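Local coordinates for protein endo-1,3-beta-glucanase, family GH16 (Zobellia galactanivorans, PDB 5FUI) that probably binds the algal beta-1,3-glucan laminarin through its C-terminal family 6 carbohydrate-binding module, as part of a marine laminarinase, at residues C29-N35 with W95-T99; I39-M45 with L116-G122; I50-G56 with N106-Y112. All coordinates share one frame; numbering follows the deposited sequence. Where two conformers were deposited one is given.

Contact 1: C29-N35 with W95-T99; sequences CSEGGEN and WQNWT. With MG (magnesium ion), chain E.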
loop_
_atom_site.group_PDB
_atom_site.type_symbol
_atom_site.label_atom_id
_atom_site.label_comp_id
_atom_site.label_asym_id
_atom_site.label_seq_id
_atom_site.Cartn_x
_atom_site.Cartn_y
_atom_site.Cartn_z
ATOM N N CYS A 29 9.767 12.097 -3.156
ATOM C CA CYS A 29 8.625 11.833 -4.046
ATOM C C CYS A 29 8.280 13.211 -4.732
ATOM O O CYS A 29 8.255 14.255 -4.048
ATOM C CB CYS A 29 7.466 11.335 -3.172
ATOM S SG CYS A 29 5.944 11.045 -4.082
ATOM N N SER A 30 7.895 13.136 -5.982
ATOM C CA SER A 30 7.479 14.330 -6.745
ATOM C C SER A 30 6.248 14.987 -6.196
ATOM O O SER A 30 6.010 16.157 -6.478
ATOM C CB SER A 30 7.257 13.991 -8.234
ATOM O OG SER A 30 6.138 13.102 -8.388
ATOM N N GLU A 31 5.464 14.241 -5.416
ATOM C CA GLU A 31 4.254 14.757 -4.760
ATOM C C GLU A 31 4.499 15.294 -3.362
ATOM O O GLU A 31 3.537 15.617 -2.654
ATOM C CB GLU A 31 3.140 13.697 -4.751
ATOM C CG GLU A 31 2.823 13.309 -6.183
ATOM C CD GLU A 31 1.521 12.512 -6.385
ATOM O OE1 GLU A 31 1.106 11.771 -5.478
ATOM O OE2 GLU A 31 0.935 12.650 -7.459
ATOM N N GLY A 32 5.794 15.401 -2.996
ATOM C CA GLY A 32 6.223 15.891 -1.679
ATOM C C GLY A 32 6.461 14.702 -0.763
ATOM O O GLY A 32 5.961 13.592 -0.985
ATOM N N GLY A 33 7.220 14.972 0.292
ATOM C CA GLY A 33 7.602 13.896 1.196
ATOM C C GLY A 33 8.452 12.832 0.471
ATOM O O GLY A 33 9.270 13.109 -0.406
ATOM N N GLU A 34 8.185 11.596 0.851
ATOM C CA GLU A 34 8.938 10.431 0.351
ATOM C C GLU A 34 7.948 9.457 -0.269
ATOM O O GLU A 34 6.734 9.472 0.048
ATOM C CB GLU A 34 9.849 9.720 1.467
ATOM C CG GLU A 34 10.976 10.602 1.918
ATOM C CD GLU A 34 11.610 9.965 3.165
ATOM O OE1 GLU A 34 10.922 9.894 4.231
ATOM O OE2 GLU A 34 12.740 9.486 3.048
ATOM N N ASN A 35 8.480 8.571 -1.082
ATOM C CA ASN A 35 7.783 7.352 -1.467
ATOM C C ASN A 35 8.672 6.195 -1.242
ATOM O O ASN A 35 9.852 6.322 -1.063
ATOM C CB ASN A 35 7.299 7.409 -2.948
ATOM C CG ASN A 35 8.406 7.476 -3.970
ATOM O OD1 ASN A 35 8.802 8.548 -4.395
ATOM N ND2 ASN A 35 8.894 6.347 -4.408
ATOM N N TRP A 95 8.538 6.582 -13.131
ATOM C CA TRP A 95 8.710 6.256 -11.710
ATOM C C TRP A 95 8.053 7.258 -10.766
ATOM O O TRP A 95 7.823 6.982 -9.583
ATOM C CB TRP A 95 10.191 6.064 -11.417
ATOM C CG TRP A 95 10.738 4.885 -12.185
ATOM C CD1 TRP A 95 11.666 4.889 -13.199
ATOM C CD2 TRP A 95 10.318 3.500 -12.003
ATOM N NE1 TRP A 95 11.851 3.587 -13.672
ATOM C CE2 TRP A 95 11.048 2.706 -12.979
ATOM C CE3 TRP A 95 9.437 2.839 -11.114
ATOM C CZ2 TRP A 95 10.926 1.316 -13.037
ATOM C CZ3 TRP A 95 9.278 1.469 -11.210
ATOM C CH2 TRP A 95 10.036 0.712 -12.147
ATOM N N GLN A 96 7.771 8.456 -11.288
ATOM C CA GLN A 96 7.058 9.499 -10.548
ATOM C C GLN A 96 5.843 9.957 -11.306
ATOM O O GLN A 96 5.453 11.070 -11.202
ATOM C CB GLN A 96 7.984 10.686 -10.129
ATOM C CG GLN A 96 9.212 10.308 -9.304
ATOM C CD GLN A 96 8.892 9.983 -7.859
ATOM O OE1 GLN A 96 9.593 9.126 -7.265
ATOM N NE2 GLN A 96 7.979 10.654 -7.279
ATOM N N ASN A 97 5.273 9.060 -12.081
ATOM C CA ASN A 97 3.971 9.295 -12.699
ATOM C C ASN A 97 2.939 8.592 -11.816
ATOM O O ASN A 97 2.861 7.382 -11.850
ATOM C CB ASN A 97 3.886 8.740 -14.131
ATOM C CG ASN A 97 4.707 9.528 -15.115
ATOM O OD1 ASN A 97 4.750 9.158 -16.278
ATOM N ND2 ASN A 97 5.303 10.539 -14.705
ATOM N N TRP A 98 2.221 9.336 -10.997
ATOM C CA TRP A 98 1.407 8.678 -9.942
ATOM C C TRP A 98 -0.016 8.531 -10.357
ATOM O O TRP A 98 -0.561 9.345 -11.133
ATOM C CB TRP A 98 1.470 9.579 -8.679
ATOM C CG TRP A 98 2.862 9.633 -8.176
ATOM C CD1 TRP A 98 3.830 10.629 -8.429
ATOM C CD2 TRP A 98 3.487 8.606 -7.368
ATOM N NE1 TRP A 98 5.036 10.250 -7.846
ATOM C CE2 TRP A 98 4.890 9.030 -7.197
ATOM C CE3 TRP A 98 3.052 7.427 -6.766
ATOM C CZ2 TRP A 98 5.812 8.258 -6.470
ATOM C CZ3 TRP A 98 4.029 6.628 -6.103
ATOM C CH2 TRP A 98 5.361 7.063 -5.907
ATOM N N THR A 99 -0.661 7.471 -9.822
ATOM C CA THR A 99 -2.072 7.213 -10.046
ATOM C C THR A 99 -2.646 6.548 -8.796
ATOM O O THR A 99 -1.867 6.018 -7.975
ATOM C CB THR A 99 -2.264 6.330 -11.343
ATOM O OG1 THR A 99 -3.651 6.457 -11.704
ATOM C CG2 THR A 99 -1.895 4.841 -11.050
HETATM MG MG MG E . 4.650 9.351 0.917
HETATM O O HOH W 1 4.937 11.528 1.723
#
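W98 sets its indole into the turn C29-G32 so that the different side chains of 29-35 meet different parts of the ring. S30 comes in at the pyrrole edge, near the ring plane: NE1 of W98 lies 3.1 Å from OG of S30, a weak bond bent to 128° at the hydrogen. The hydroxyl is there because chi1 of S30 is 66°, which tucks OG between the backbone N and the carbonyl carbon. E31, extended beyond CG, crosses the five-membered-ring end of the indole at a slant, its carboxylate plane turned 35° from the indole; CD of E31 is 3.6 Å from CG of W98, and OE2 of E31 comes to 3.3 Å from CB of W98. Beyond the turn, N35 brings CB to 3.6 Å from CH2 of W98 at the far end of the benzo ring. C29 approaches the same ring obliquely, with SG 3.7 Å from CZ2 of W98 in a sulfur-aromatic contact. SG of C29 also accepts the N-H of E31, with N of E31 at 3.5 Å, while the type I turn closes from G32 N to C29 O. Q96 lies alongside, CB of Q96 3.5 Å from OG of S30. Just past the turn, the carbonyl O of E34 binds the magnesium ion together with E14, E16, N126 and a water. The carboxylate of E31 is paired with R63 through OE2 and takes a bond from N126 through OE1. Since N126 is also a magnesium ligand, E31 belongs to the second shell of the metal, and the charge it lays against the indole is probably balanced by R63.

Contact 2: I39-M45 with L116-G122; sequences INNGSWM and LYSISGG. With APY (2-aminomethyl-pyridine), chain D; APY (2-aminomethyl-pyridine), chain C.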
loop_
_atom_site.group_PDB
_atom_site.type_symbol
_atom_site.label_atom_id
_atom_site.label_comp_id
_atom_site.label_asym_id
_atom_site.label_seq_id
_atom_site.Cartn_x
_atom_site.Cartn_y
_atom_site.Cartn_z
ATOM N N ILE A 39 11.308 -1.633 -5.036
ATOM C CA ILE A 39 10.493 -2.714 -4.532
ATOM C C ILE A 39 10.648 -3.900 -5.493
ATOM O O ILE A 39 10.536 -3.769 -6.700
ATOM C CB ILE A 39 9.004 -2.261 -4.448
ATOM C CG1 ILE A 39 8.880 -0.957 -3.625
ATOM C CG2 ILE A 39 8.141 -3.443 -3.868
ATOM C CD1 ILE A 39 7.396 -0.618 -3.316
ATOM N N ASN A 40 11.010 -5.022 -4.892
ATOM C CA ASN A 40 11.266 -6.250 -5.618
ATOM C C ASN A 40 10.222 -7.314 -5.316
ATOM O O ASN A 40 9.403 -7.130 -4.454
ATOM C CB ASN A 40 12.661 -6.798 -5.259
ATOM C CG ASN A 40 13.754 -5.850 -5.634
ATOM O OD1 ASN A 40 14.674 -5.645 -4.832
ATOM N ND2 ASN A 40 13.730 -5.337 -6.777
ATOM N N ASN A 41 10.264 -8.430 -6.016
ATOM C CA ASN A 41 9.428 -9.573 -5.612
ATOM C C ASN A 41 9.830 -9.885 -4.153
ATOM O O ASN A 41 11.030 -10.020 -3.870
ATOM C CB ASN A 41 9.817 -10.796 -6.471
ATOM C CG ASN A 41 9.361 -10.688 -7.910
ATOM O OD1 ASN A 41 9.020 -9.656 -8.393
ATOM N ND2 ASN A 41 9.260 -11.850 -8.582
ATOM N N GLY A 42 8.857 -10.108 -3.284
ATOM C CA GLY A 42 9.148 -10.502 -1.931
ATOM C C GLY A 42 9.492 -9.397 -0.958
ATOM O O GLY A 42 9.595 -9.614 0.275
ATOM N N SER A 43 9.631 -8.140 -1.465
ATOM C CA SER A 43 9.647 -6.952 -0.581
ATOM C C SER A 43 8.284 -6.797 0.125
ATOM O O SER A 43 7.269 -7.257 -0.367
ATOM C CB SER A 43 9.847 -5.724 -1.440
ATOM O OG SER A 43 11.093 -5.779 -2.128
ATOM N N TRP A 44 8.300 -6.160 1.302
ATOM C CA TRP A 44 7.088 -5.852 1.992
ATOM C C TRP A 44 7.251 -4.736 2.967
ATOM O O TRP A 44 8.403 -4.331 3.300
ATOM C CB TRP A 44 6.482 -7.101 2.707
ATOM C CG TRP A 44 7.483 -7.807 3.637
ATOM C CD1 TRP A 44 8.335 -8.865 3.354
ATOM C CD2 TRP A 44 7.803 -7.400 5.024
ATOM N NE1 TRP A 44 9.121 -9.173 4.454
ATOM C CE2 TRP A 44 8.862 -8.275 5.483
ATOM C CE3 TRP A 44 7.372 -6.335 5.870
ATOM C CZ2 TRP A 44 9.419 -8.144 6.725
ATOM C CZ3 TRP A 44 7.930 -6.269 7.183
ATOM C CH2 TRP A 44 8.914 -7.163 7.570
ATOM N N MET A 45 6.120 -4.230 3.458
ATOM C CA MET A 45 6.131 -3.158 4.463
ATOM C C MET A 45 5.023 -3.450 5.435
ATOM O O MET A 45 3.940 -3.904 5.018
ATOM C CB MET A 45 5.901 -1.805 3.827
ATOM C CG MET A 45 6.935 -1.368 2.811
ATOM S SD MET A 45 6.539 -1.961 1.077
ATOM C CE MET A 45 5.330 -0.786 0.629
ATOM N N LEU A 116 1.623 -4.762 3.422
ATOM C CA LEU A 116 1.649 -4.777 1.943
ATOM C C LEU A 116 2.792 -5.665 1.502
ATOM O O LEU A 116 3.898 -5.503 2.024
ATOM C CB LEU A 116 1.900 -3.322 1.374
ATOM C CG LEU A 116 0.784 -2.359 1.792
ATOM C CD1 LEU A 116 1.088 -1.005 1.150
ATOM C CD2 LEU A 116 -0.550 -2.921 1.365
ATOM N N TYR A 117 2.492 -6.620 0.629
ATOM C CA TYR A 117 3.514 -7.580 0.275
ATOM C C TYR A 117 3.643 -7.591 -1.230
ATOM O O TYR A 117 2.660 -7.831 -1.957
ATOM C CB TYR A 117 3.027 -8.983 0.768
ATOM C CG TYR A 117 4.142 -9.955 1.091
ATOM C CD1 TYR A 117 5.007 -10.391 0.103
ATOM C CD2 TYR A 117 4.373 -10.392 2.429
ATOM C CE1 TYR A 117 6.052 -11.293 0.385
ATOM C CE2 TYR A 117 5.375 -11.274 2.731
ATOM C CZ TYR A 117 6.177 -11.768 1.718
ATOM O OH TYR A 117 7.210 -12.626 2.088
ATOM N N SER A 118 4.846 -7.373 -1.734
ATOM C CA SER A 118 5.071 -7.344 -3.169
ATOM C C SER A 118 5.125 -8.753 -3.759
ATOM O O SER A 118 6.032 -9.553 -3.461
ATOM C CB SER A 118 6.401 -6.658 -3.428
ATOM O OG SER A 118 6.634 -6.600 -4.844
ATOM N N ILE A 119 4.141 -9.032 -4.580
ATOM C CA ILE A 119 4.119 -10.272 -5.368
ATOM C C ILE A 119 5.016 -10.135 -6.577
ATOM O O ILE A 119 5.795 -11.079 -6.892
ATOM C CB ILE A 119 2.673 -10.547 -5.841
ATOM C CG1 ILE A 119 1.815 -10.828 -4.576
ATOM C CG2 ILE A 119 2.635 -11.726 -6.855
ATOM C CD1 ILE A 119 0.305 -10.786 -4.915
ATOM N N SER A 120 4.919 -9.022 -7.293
ATOM C CA SER A 120 5.788 -8.747 -8.440
ATOM C C SER A 120 6.296 -7.283 -8.222
ATOM O O SER A 120 5.480 -6.340 -7.988
ATOM C CB SER A 120 5.009 -8.802 -9.739
ATOM O OG SER A 120 5.943 -8.619 -10.755
ATOM N N GLY A 121 7.635 -7.122 -8.190
ATOM C CA GLY A 121 8.207 -5.817 -7.972
ATOM C C GLY A 121 8.084 -4.860 -9.173
ATOM O O GLY A 121 7.346 -5.099 -10.145
ATOM N N GLY A 122 8.837 -3.742 -9.008
ATOM C CA GLY A 122 8.883 -2.738 -10.085
ATOM C C GLY A 122 7.803 -1.675 -9.992
ATOM O O GLY A 122 7.440 -1.119 -10.991
HETATM N N APY D . 14.934 -0.482 -11.898
HETATM C CM APY D . 14.725 0.121 -10.545
HETATM C C2 APY D . 14.042 -0.844 -9.574
HETATM C C3 APY D . 14.857 -1.609 -8.657
HETATM C C4 APY D . 14.240 -2.496 -7.736
HETATM C C5 APY D . 12.799 -2.549 -7.878
HETATM C C6 APY D . 12.028 -1.845 -8.777
HETATM N N1 APY D . 12.642 -0.972 -9.621
HETATM N N APY C . 1.976 -8.949 6.087
HETATM C CM APY C . 2.947 -8.184 5.329
HETATM C C2 APY C . 4.092 -8.776 6.131
HETATM C C3 APY C . 4.788 -9.836 5.601
HETATM C C4 APY C . 5.810 -10.479 6.340
HETATM C C5 APY C . 6.035 -10.079 7.669
HETATM C C6 APY C . 5.322 -9.019 8.207
HETATM N N1 APY C . 4.333 -8.427 7.446
HETATM O O HOH W 2 9.173 -8.827 -10.885
#
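A chi1 of 53° places CG of W44 between its own backbone N and carbonyl carbon, which leaves the CB methylene over the Y117 ring and one indole face against a bound pyridine, while Y117 swings CG to the side away from its backbone N. That methylene is 4.2 Å from the tyrosine centroid, a CH-pi contact. The rings meet obliquely, planes at 31°, with CD1 of W44 3.9 Å from CE2 of Y117. Together they hold a 2-aminomethyl-pyridine: its C4 lies above the centre of the indole, and its C3 is at the edge of the tyrosine, 3.2 Å from CD2 of Y117; D76 adds a hydrogen bond. With an alanine at W44 the indole is gone, and the pyridine would probably lose the flat face beneath it, leaving Y117, D76 and G115 to hold it. W44 and Y117 form a non-hydrogen-bonded antiparallel pair, and M45 and L116 the hydrogen-bonded pair next to it, within a sheet of the CBM6 beta-sandwich; aromatics on such a concave surface are consistent with a sugar-binding face. I39, N40 and G122 line a second pyridine pocket with Y38. Past the strands, the type II turn N40-S43 is stitched to 116-122. S118 gives its hydroxyl to O of N40 at 2.8 Å, from 50° above the carbonyl plane, while N of S43 reaches the same oxygen from the opposite face. OG of S118 has a bond with the indole NE1 of W123. G42 N donates to S118 O, and S118 N to S43 O. Strand 110-118 gives way to a classic beta bulge, I119 and S120 both facing R72. Beyond it, OD1 of N41 takes a straight bond from N of G121 at 2.9 Å, and a water bridges the same OD1 to OG of S120.

Contact 3: I50-G56 with N106-Y112; sequences INFPSSG and NVSAGTY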
loop_
_atom_site.group_PDB
_atom_site.type_symbol
_atom_site.label_atom_id
_atom_site.label_comp_id
_atom_site.label_asym_id
_atom_site.label_seq_id
_atom_site.Cartn_x
_atom_site.Cartn_y
_atom_site.Cartn_z
ATOM N N ILE A 50 -3.292 0.290 12.821
ATOM C CA ILE A 50 -4.264 0.907 11.896
ATOM C C ILE A 50 -5.713 0.583 12.400
ATOM O O ILE A 50 -6.122 -0.635 12.517
ATOM C CB ILE A 50 -4.042 0.421 10.425
ATOM C CG1 ILE A 50 -2.603 0.688 9.963
ATOM C CG2 ILE A 50 -5.143 1.043 9.572
ATOM C CD1 ILE A 50 -2.148 2.084 10.261
ATOM N N ASN A 51 -6.417 1.654 12.742
ATOM C CA ASN A 51 -7.730 1.486 13.312
ATOM C C ASN A 51 -8.861 1.557 12.248
ATOM O O ASN A 51 -8.865 2.460 11.379
ATOM C CB ASN A 51 -7.993 2.469 14.494
ATOM C CG ASN A 51 -9.355 2.209 15.139
ATOM O OD1 ASN A 51 -9.548 1.208 15.845
ATOM N ND2 ASN A 51 -10.316 3.086 14.853
ATOM N N PHE A 52 -9.777 0.539 12.274
ATOM C CA PHE A 52 -10.982 0.480 11.475
ATOM C C PHE A 52 -12.063 0.646 12.525
ATOM O O PHE A 52 -12.381 -0.308 13.251
ATOM C CB PHE A 52 -11.039 -0.860 10.727
ATOM C CG PHE A 52 -9.958 -1.032 9.689
ATOM C CD1 PHE A 52 -8.621 -1.392 10.085
ATOM C CD2 PHE A 52 -10.237 -0.766 8.319
ATOM C CE1 PHE A 52 -7.616 -1.576 9.115
ATOM C CE2 PHE A 52 -9.226 -0.974 7.360
ATOM C CZ PHE A 52 -7.944 -1.369 7.740
ATOM N N PRO A 53 -12.641 1.831 12.637
ATOM C CA PRO A 53 -13.524 2.077 13.825
ATOM C C PRO A 53 -14.877 1.413 13.721
ATOM O O PRO A 53 -15.540 1.271 14.759
ATOM C CB PRO A 53 -13.776 3.585 13.794
ATOM C CG PRO A 53 -13.451 4.010 12.386
ATOM C CD PRO A 53 -12.322 3.097 11.916
ATOM N N SER A 54 -15.322 1.039 12.522
ATOM C CA SER A 54 -16.596 0.379 12.367
ATOM C C SER A 54 -16.432 -0.928 11.512
ATOM O O SER A 54 -15.417 -1.126 10.772
ATOM C CB SER A 54 -17.680 1.314 11.862
ATOM O OG SER A 54 -17.354 1.814 10.638
ATOM N N SER A 55 -17.372 -1.854 11.637
ATOM C CA SER A 55 -17.376 -3.067 10.836
ATOM C C SER A 55 -18.114 -2.735 9.559
ATOM O O SER A 55 -19.226 -2.186 9.558
ATOM C CB SER A 55 -18.105 -4.129 11.578
ATOM O OG SER A 55 -17.426 -4.438 12.793
ATOM N N GLY A 56 -17.549 -3.058 8.427
ATOM C CA GLY A 56 -18.262 -2.755 7.224
ATOM C C GLY A 56 -17.267 -2.609 6.071
ATOM O O GLY A 56 -16.078 -3.039 6.175
ATOM N N ASN A 106 -14.258 -5.653 3.173
ATOM C CA ASN A 106 -15.013 -5.660 4.403
ATOM C C ASN A 106 -14.131 -6.034 5.564
ATOM O O ASN A 106 -13.450 -7.021 5.498
ATOM C CB ASN A 106 -16.130 -6.681 4.226
ATOM C CG ASN A 106 -17.156 -6.633 5.325
ATOM O OD1 ASN A 106 -18.248 -6.129 5.122
ATOM N ND2 ASN A 106 -16.836 -7.222 6.475
ATOM N N VAL A 107 -14.134 -5.198 6.599
ATOM C CA VAL A 107 -13.263 -5.379 7.750
ATOM C C VAL A 107 -14.122 -5.254 8.989
ATOM O O VAL A 107 -14.923 -4.337 9.050
ATOM C CB VAL A 107 -12.168 -4.267 7.749
ATOM C CG1 VAL A 107 -11.236 -4.492 8.912
ATOM C CG2 VAL A 107 -11.371 -4.394 6.452
ATOM N N SER A 108 -13.954 -6.150 9.983
ATOM C CA SER A 108 -14.669 -5.916 11.262
ATOM C C SER A 108 -13.873 -4.923 12.124
ATOM O O SER A 108 -12.587 -4.839 12.089
ATOM C CB SER A 108 -14.935 -7.216 12.023
ATOM O OG SER A 108 -13.703 -7.809 12.325
ATOM N N ALA A 109 -14.606 -4.131 12.903
ATOM C CA ALA A 109 -13.938 -3.101 13.697
ATOM C C ALA A 109 -12.767 -3.589 14.570
ATOM O O ALA A 109 -12.849 -4.627 15.293
ATOM C CB ALA A 109 -14.985 -2.327 14.564
ATOM N N GLY A 110 -11.660 -2.879 14.506
ATOM C CA GLY A 110 -10.560 -3.263 15.357
ATOM C C GLY A 110 -9.342 -2.438 14.995
ATOM O O GLY A 110 -9.404 -1.589 14.083
ATOM N N THR A 111 -8.219 -2.705 15.653
ATOM C CA THR A 111 -6.964 -2.082 15.348
ATOM C C THR A 111 -5.987 -3.198 14.987
ATOM O O THR A 111 -5.866 -4.175 15.768
ATOM C CB THR A 111 -6.414 -1.317 16.596
ATOM O OG1 THR A 111 -7.352 -0.263 16.863
ATOM C CG2 THR A 111 -5.027 -0.676 16.289
ATOM N N TYR A 112 -5.345 -3.071 13.824
ATOM C CA TYR A 112 -4.598 -4.133 13.206
ATOM C C TYR A 112 -3.255 -3.676 12.684
ATOM O O TYR A 112 -3.063 -2.513 12.310
ATOM C CB TYR A 112 -5.403 -4.726 11.973
ATOM C CG TYR A 112 -6.812 -5.144 12.323
ATOM C CD1 TYR A 112 -7.039 -6.325 12.936
ATOM C CD2 TYR A 112 -7.903 -4.398 11.998
ATOM C CE1 TYR A 112 -8.319 -6.744 13.227
ATOM C CE2 TYR A 112 -9.210 -4.775 12.283
ATOM C CZ TYR A 112 -9.420 -5.943 12.904
ATOM O OH TYR A 112 -10.723 -6.322 13.204
#
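The F52 ring carries a methyl of V107 on one face: CG1 of V107 stands 3.8 Å above the plane, offset toward the rim, in a CH-pi contact. At the edge of F52, near its plane, lies the carbonyl O of G110. The ring meets Y112 obliquely, planes at 57°, with CD1 of F52 in the plane of the tyrosine at its edge, 3.6 Å from CD2 of Y112. Another part of that edge faces O of S108, to which the phenol OH of Y112 donates at 2.6 Å, tying the tyrosine back to its own loop; G110 has no side chain where this hydroxyl lies. The rings ride on a regular antiparallel pairing. I50 with Y112 and F52 with G110 are hydrogen-bonded pairs, N51 with T111 the non-hydrogen-bonded one between, and F52 N donates to G110 O at 2.8 Å. After F52 the two segments part into loops. There OG of S55 takes the N-H of A109, with N of A109 at 2.8 Å and the bond at 173°, before a second pairing, shifted by one residue, joins G56 with V107. The two pairings belong to different sheets: strands 44-52 and 110-118 are neighbours in one, strands 56-66 and 97-107 in the other, so both segments cross between the sheets here, at one end of the sandwich. Between the sheets, F52 meets Y58 edge-to-face and packs with I130 and L77, while I50 rests on L11, I13 and I130 of strands 10-14 and 124-131.

In the fold
Along the chain come 29-35, 39-45, 50-56, 95-99, 106-112 and 116-122, so contact 3 nests inside the loop closed by contact 2, while contact 1 alternates with both. Contacts 2 and 3 share strands 44-52 and 110-118 of the five-stranded sheet, their centres 25 Å apart. Contact 1 reaches contact 3 through strand 97-107 of the other sheet, their centres 28 Å apart and nearest atoms about 15 Å. Contacts 1 and 2, centres 18 Å apart, touch where CZ3 of W95 packs on O of G122. The magnesium and both bound pyridines thus gather around contacts 1 and 2, consistent with more than one ligand site, while contact 3 lies on the opposite side of the chain's centre.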